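Local structure of japanin (Rhipicephalus appendiculatus, 4BOE) at residues 87-90 and 91-94; 130-133 and 134-138; 77-80 and 81-84. The protein binds cholesterol in the pocket of a lipocalin barrel and, as a secreted tick salivary protein, modulates the host immune response by blocking dendritic cell differentiation from monocytes. One frame throughout, in Å; residues are numbered along the deposited sequence. Where two conformers were deposited one is given.

Interaction 1 of 3, residues 87-90 and 91-94; sequences GAKP and DYFI. With CLR (cholesterol), chain C.
The phenol of Y92 reaches back from the start of strand 91-98 to the loop that leads into it, where its OH accepts a hydrogen bond from the backbone N of K89. The bond is 3.1 Å from K89 N to Y92 OH and nearly straight, with an angle of 164° at the hydrogen. Y92 sets its CG beside its own backbone N (chi1 -73°), which lays the ring back under residues 88 and 89 and brings K89 O obliquely against it. The aliphatic base of K89 crosses the phenol at about a right angle, with CG 3.7 Å from Y92 OH. From there the lysine chain bends at chi2 (-62°) and turns back along the loop, so that K89 NZ donates to G87 O at 3.3 Å. One ordered water, in the plane of the Y92 ring, lies 2.7 Å from Y92 OH and donates to G87 O. D91 faces the other way, its OD1 forming a salt bridge with R75 on the adjacent strand 73-78. A88 and Y92 both line the cholesterol pocket of this lipocalin: A88 CA lies 3.9 Å from sterol C18, and sterol C16 lies against the hydroxyl oxygen, 3.8 Å from Y92 OH. The bonds of that oxygen go to K89 N and the water, not to the sterol. With its hydroxyl so engaged, Y92 can probably border the apolar sterol without a polar partner on it, and the same bond ties the loop to the barrel strand.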
# COMPACT_ATOMS: atom_id res chain seq x y z
N GLY A 87 -9.54 6.68 -3.66
CA GLY A 87 -8.98 7.92 -3.18
C GLY A 87 -7.49 8.11 -3.43
O GLY A 87 -6.88 8.85 -2.69
N ALA A 88 -6.90 7.44 -4.44
CA ALA A 88 -5.46 7.60 -4.69
C ALA A 88 -5.11 9.06 -5.06
O ALA A 88 -5.81 9.69 -5.86
CB ALA A 88 -4.99 6.67 -5.78
N LYS A 89 -4.03 9.59 -4.44
CA LYS A 89 -3.53 10.95 -4.64
C LYS A 89 -2.38 10.92 -5.65
O LYS A 89 -1.80 9.85 -5.89
CB LYS A 89 -3.01 11.51 -3.32
CG LYS A 89 -4.01 11.48 -2.18
CD LYS A 89 -5.25 12.31 -2.45
CE LYS A 89 -6.13 12.46 -1.24
NZ LYS A 89 -7.47 11.83 -1.44
N PRO A 90 -2.01 12.10 -6.23
CA PRO A 90 -0.89 12.12 -7.17
C PRO A 90 0.50 12.05 -6.51
O PRO A 90 1.46 11.74 -7.20
CB PRO A 90 -1.09 13.40 -7.99
CG PRO A 90 -2.07 14.19 -7.27
CD PRO A 90 -2.74 13.38 -6.22
N ASP A 91 0.60 12.28 -5.20
CA ASP A 91 1.87 12.21 -4.48
C ASP A 91 1.68 11.78 -3.05
O ASP A 91 0.67 12.09 -2.45
CB ASP A 91 2.57 13.59 -4.41
CG ASP A 91 2.80 14.28 -5.74
OD1 ASP A 91 3.82 13.97 -6.41
OD2 ASP A 91 2.00 15.18 -6.09
N TYR A 92 2.68 11.10 -2.51
CA TYR A 92 2.71 10.68 -1.12
C TYR A 92 4.05 11.01 -0.53
O TYR A 92 5.05 10.98 -1.22
CB TYR A 92 2.49 9.17 -1.00
CG TYR A 92 1.06 8.78 -1.27
CD1 TYR A 92 0.09 8.92 -0.28
CD2 TYR A 92 0.65 8.38 -2.53
CE1 TYR A 92 -1.24 8.63 -0.54
CE2 TYR A 92 -0.69 8.12 -2.81
CZ TYR A 92 -1.63 8.23 -1.81
OH TYR A 92 -2.93 7.97 -2.08
N PHE A 93 4.06 11.31 0.76
CA PHE A 93 5.28 11.58 1.49
C PHE A 93 5.82 10.23 1.97
O PHE A 93 5.07 9.44 2.54
CB PHE A 93 4.94 12.50 2.65
CG PHE A 93 6.07 12.81 3.59
CD1 PHE A 93 7.36 12.93 3.13
CD2 PHE A 93 5.83 13.06 4.92
CE1 PHE A 93 8.40 13.25 3.99
CE2 PHE A 93 6.88 13.36 5.78
CZ PHE A 93 8.15 13.46 5.31
N ILE A 94 7.10 9.96 1.72
CA ILE A 94 7.76 8.73 2.16
C ILE A 94 8.34 9.02 3.55
O ILE A 94 9.30 9.79 3.68
CB ILE A 94 8.88 8.28 1.17
CG1 ILE A 94 8.27 8.00 -0.21
CG2 ILE A 94 9.60 7.03 1.73
CD1 ILE A 94 9.27 8.07 -1.36
C1 CLR C . -7.84 0.43 0.79
C2 CLR C . -9.01 0.10 1.73
C3 CLR C . -8.62 0.28 3.18
C4 CLR C . -8.11 1.68 3.43
C5 CLR C . -7.03 2.10 2.46
C6 CLR C . -5.90 2.64 2.91
C7 CLR C . -4.76 3.09 2.06
C8 CLR C . -5.14 3.23 0.59
C9 CLR C . -5.98 2.00 0.16
C10 CLR C . -7.30 1.86 0.97
C11 CLR C . -6.20 1.97 -1.37
C12 CLR C . -4.92 2.15 -2.18
C13 CLR C . -4.14 3.42 -1.79
C14 CLR C . -3.89 3.33 -0.27
C15 CLR C . -2.88 4.46 -0.01
C16 CLR C . -1.96 4.38 -1.23
C17 CLR C . -2.67 3.49 -2.27
C18 CLR C . -4.92 4.68 -2.21
C19 CLR C . -8.38 2.87 0.52
C20 CLR C . -2.36 3.91 -3.72
C21 CLR C . -3.04 3.02 -4.77
C22 CLR C . -0.84 3.98 -3.97
C23 CLR C . -0.01 2.77 -3.49
C24 CLR C . 1.45 2.93 -3.80
C25 CLR C . 2.47 1.97 -3.22
C26 CLR C . 2.07 0.86 -2.28
C27 CLR C . 3.61 1.59 -4.13
O1 CLR C . -9.78 0.07 3.99
O HOH W 1 -4.94 7.99 -0.35

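Interaction 2 of 3, residues 130-133 and 134-138; sequences INRT and FYTIC. With NAG (2-acetamido-2-deoxy-beta-D-glucopyranose), chain B.
One face of the Y135 ring is covered by the first N-acetylglucosamine of the N-linked glycan: sugar C5 stands 3.6 Å above the ring plane, over its centre, and C6 lies over the same face in a CH-pi arrangement. At the ring edge, in plane, sits the backbone O of N131. This is an i to i+4 pair on helix 128-137, which lies against the outside of the lipocalin barrel. N131 extends with CG anti to its N (chi1 -174°), bringing OD1 to 3.4 Å from Y135 CE1 with the amide and ring planes 70° apart; its ND2 bonds covalently to sugar C1. The F134 ring also has N131 O near its plane, at the edge, but packs inward on C114 and L116 of strand 114-118. C138, just past the helix, ties the same strand through its disulfide to C114. Backbone bonds from F134 N to I130 O, Y135 N to N131 O and I137 N to T133 O carry the helix through. R132 O takes two donors from one residue: T136 N, 2.9 Å away, approaches nearly along the C=O axis, whereas T136 OG1 bonds at 2.8 Å from 42° above the carbonyl plane.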
# COMPACT_ATOMS: atom_id res chain seq x y z
N ILE A 130 9.00 -1.36 13.35
CA ILE A 130 8.13 -0.82 12.30
C ILE A 130 6.80 -0.53 12.90
O ILE A 130 6.20 0.49 12.60
CB ILE A 130 8.00 -1.82 11.11
CG1 ILE A 130 9.33 -1.92 10.42
CG2 ILE A 130 6.92 -1.38 10.09
CD1 ILE A 130 9.48 -3.14 9.60
N ASN A 131 6.32 -1.44 13.73
CA ASN A 131 5.04 -1.30 14.42
C ASN A 131 5.05 -0.06 15.32
O ASN A 131 4.10 0.72 15.30
CB ASN A 131 4.75 -2.58 15.25
CG ASN A 131 3.40 -2.54 15.86
OD1 ASN A 131 2.41 -2.34 15.14
ND2 ASN A 131 3.31 -2.65 17.17
N ARG A 132 6.14 0.13 16.07
CA ARG A 132 6.32 1.30 16.91
C ARG A 132 6.31 2.59 16.07
O ARG A 132 5.57 3.52 16.39
CB ARG A 132 7.60 1.15 17.77
CG ARG A 132 7.88 2.37 18.63
CD ARG A 132 9.04 2.12 19.56
NE ARG A 132 9.31 3.29 20.38
CZ ARG A 132 8.58 3.70 21.42
NH1 ARG A 132 7.50 3.03 21.79
NH2 ARG A 132 8.93 4.79 22.09
N THR A 133 7.04 2.62 14.97
CA THR A 133 7.03 3.79 14.07
C THR A 133 5.66 4.09 13.53
O THR A 133 5.24 5.24 13.48
CB THR A 133 8.00 3.56 12.90
OG1 THR A 133 9.28 3.29 13.43
CG2 THR A 133 8.09 4.74 11.96
N PHE A 134 4.97 3.06 13.08
CA PHE A 134 3.61 3.22 12.56
C PHE A 134 2.67 3.83 13.61
O PHE A 134 1.98 4.81 13.32
CB PHE A 134 3.09 1.86 12.02
CG PHE A 134 1.62 1.80 11.75
CD1 PHE A 134 1.06 2.52 10.70
CD2 PHE A 134 0.80 0.98 12.51
CE1 PHE A 134 -0.30 2.44 10.44
CE2 PHE A 134 -0.57 0.94 12.26
CZ PHE A 134 -1.11 1.70 11.26
N TYR A 135 2.69 3.29 14.83
CA TYR A 135 1.84 3.82 15.91
C TYR A 135 2.26 5.22 16.40
O TYR A 135 1.43 5.97 16.88
CB TYR A 135 1.73 2.83 17.08
CG TYR A 135 0.64 1.81 16.87
CD1 TYR A 135 0.88 0.65 16.17
CD2 TYR A 135 -0.66 2.07 17.30
CE1 TYR A 135 -0.14 -0.27 15.92
CE2 TYR A 135 -1.68 1.14 17.10
CZ TYR A 135 -1.42 -0.02 16.39
OH TYR A 135 -2.41 -0.94 16.15
N THR A 136 3.51 5.58 16.22
CA THR A 136 3.97 6.92 16.57
C THR A 136 3.48 7.99 15.58
O THR A 136 2.94 9.01 15.97
CB THR A 136 5.51 6.90 16.63
OG1 THR A 136 5.87 6.00 17.66
CG2 THR A 136 6.11 8.28 16.90
N ILE A 137 3.72 7.76 14.31
CA ILE A 137 3.51 8.73 13.24
C ILE A 137 2.12 8.86 12.67
O ILE A 137 1.78 9.92 12.13
CB ILE A 137 4.49 8.29 12.06
CG1 ILE A 137 5.96 8.42 12.45
CG2 ILE A 137 4.22 8.98 10.73
CD1 ILE A 137 6.40 9.78 12.98
N CYS A 138 1.36 7.80 12.71
CA CYS A 138 0.05 7.67 12.06
C CYS A 138 -1.11 8.11 12.94
O CYS A 138 -1.25 7.56 14.01
CB CYS A 138 -0.15 6.21 11.65
SG CYS A 138 -1.41 5.92 10.38
C1 NAG B . 2.05 -2.64 17.86
C2 NAG B . 1.85 -3.90 18.71
C3 NAG B . 0.49 -3.79 19.40
C4 NAG B . 0.42 -2.50 20.21
C5 NAG B . 0.69 -1.31 19.30
C6 NAG B . 0.71 0.02 20.02
C7 NAG B . 3.06 -5.79 17.67
C8 NAG B . 2.99 -6.81 16.57
N2 NAG B . 1.92 -5.09 17.89
O3 NAG B . 0.32 -4.93 20.23
O4 NAG B . -0.87 -2.36 20.81
O5 NAG B . 1.97 -1.46 18.66
O6 NAG B . 1.43 -0.06 21.24
O7 NAG B . 4.10 -5.58 18.29

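Interaction 3 of 3, residues 77-80 and 81-84; sequences KASD and YVRD
R83 folds its side chain back over the turn between strand 73-78 and helix 80-85, and its NE donates to A78 O, 2.8 Å away, with the oxygen almost in the guanidinium plane. A bend at chi3 (-79°) turns the guanidinium onto this carbonyl and lays one of its faces over D80, whose CA is 3.5 Å from the plane and offset toward the rim. The D80 carboxylate is turned 81° against the guanidinium, and its OD2 lies 4.0 Å from R83 NH2, well out of the guanidinium plane; opposite charges are near, but no salt bridge forms. Beneath the arginine, A78 CB packs 3.6 Å from R83 CG and also touches V82 CG1. The next shell is the helix start. S79 is the N-cap: with chi1 at 69°, its OG comes between the backbone N and the carbonyl carbon and accepts from V82 N at 3.2 Å. R83 N to S79 O, 2.9 Å, and D84 N to D80 O begin the helical bonding. Further out, S79 is bonded to A62 of strand 59-66 through its backbone and, weakly, from OG to A62 O, which joins the cap to the sheet, while V82 packs on L45 of strand 40-49. R83 thus holds the turn from both its backbone N and its side-chain NE. D80 OD1 and D84 OD2 are like charges 4.4 Å apart, which R83 close to D80 may partly offset; at the helix N terminus, the dipole would also be expected to ease the charge of D80.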
# COMPACT_ATOMS: atom_id res chain seq x y z
N LYS A 77 0.52 7.87 -10.56
CA LYS A 77 -0.41 8.16 -11.67
C LYS A 77 -1.37 6.97 -11.67
O LYS A 77 -1.09 5.91 -12.21
CB LYS A 77 0.28 8.32 -13.04
CG LYS A 77 1.03 9.62 -13.18
CD LYS A 77 1.50 9.95 -14.61
CE LYS A 77 2.16 8.82 -15.36
NZ LYS A 77 2.74 9.27 -16.66
N ALA A 78 -2.43 7.11 -10.92
CA ALA A 78 -3.41 6.06 -10.76
C ALA A 78 -4.48 6.13 -11.85
O ALA A 78 -4.82 7.21 -12.34
CB ALA A 78 -4.07 6.15 -9.39
N SER A 79 -5.03 4.95 -12.19
CA SER A 79 -6.11 4.88 -13.15
C SER A 79 -7.30 5.71 -12.64
O SER A 79 -7.45 6.01 -11.45
CB SER A 79 -6.55 3.44 -13.36
OG SER A 79 -7.18 2.94 -12.19
N ASP A 80 -8.15 6.07 -13.56
CA ASP A 80 -9.35 6.83 -13.25
C ASP A 80 -10.21 6.09 -12.20
O ASP A 80 -10.72 6.70 -11.26
CB ASP A 80 -10.14 7.05 -14.54
CG ASP A 80 -11.35 7.90 -14.34
OD1 ASP A 80 -12.35 7.38 -13.81
OD2 ASP A 80 -11.29 9.10 -14.67
N TYR A 81 -10.34 4.76 -12.36
CA TYR A 81 -11.10 3.94 -11.42
C TYR A 81 -10.53 4.03 -10.00
O TYR A 81 -11.28 4.20 -9.05
CB TYR A 81 -11.08 2.45 -11.91
CG TYR A 81 -12.00 1.56 -11.10
CD1 TYR A 81 -11.59 1.04 -9.87
CD2 TYR A 81 -13.30 1.31 -11.51
CE1 TYR A 81 -12.48 0.35 -9.06
CE2 TYR A 81 -14.17 0.53 -10.75
CZ TYR A 81 -13.75 0.03 -9.53
OH TYR A 81 -14.65 -0.68 -8.77
N VAL A 82 -9.19 3.86 -9.86
CA VAL A 82 -8.49 3.90 -8.57
C VAL A 82 -8.55 5.30 -7.95
O VAL A 82 -8.73 5.43 -6.75
CB VAL A 82 -7.04 3.37 -8.72
CG1 VAL A 82 -6.21 3.65 -7.47
CG2 VAL A 82 -7.05 1.88 -9.07
N ARG A 83 -8.41 6.35 -8.77
CA ARG A 83 -8.54 7.74 -8.30
C ARG A 83 -9.98 8.06 -7.87
O ARG A 83 -10.20 8.67 -6.83
CB ARG A 83 -8.08 8.71 -9.38
CG ARG A 83 -6.60 8.67 -9.60
CD ARG A 83 -6.12 9.78 -10.53
NE ARG A 83 -6.35 9.46 -11.94
CZ ARG A 83 -7.25 10.03 -12.74
NH1 ARG A 83 -8.05 10.99 -12.28
NH2 ARG A 83 -7.35 9.66 -14.01
N ASP A 84 -10.95 7.61 -8.66
CA ASP A 84 -12.38 7.84 -8.40
C ASP A 84 -12.88 7.08 -7.13
O ASP A 84 -13.55 7.67 -6.28
CB ASP A 84 -13.20 7.40 -9.65
CG ASP A 84 -14.68 7.74 -9.68
OD1 ASP A 84 -15.14 8.51 -8.81
OD2 ASP A 84 -15.38 7.27 -10.63

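Overall arrangement
From the N terminus, interaction 3 comes first, at the turn where strand 73-78 gives way to helix 80-85. Interaction 1 follows, closing the loop that returns from this helix to strand 91-98, the antiparallel neighbour of strand 73-78. The two touch through A88, whose CB packs on V82 and A78, so the loop packs back on the helix and strand that precede it, with A88 also at the cholesterol pocket. Interaction 2 comes last, on helix 128-137 between strands 114-118 and 141-143, about 19 Å between nearest atoms from interaction 3 and across the centre of the chain. The three run in series, none nesting or crossing: two organise one inter-strand connection of the barrel, and the third belongs to the glycosylated helix packed on its outside.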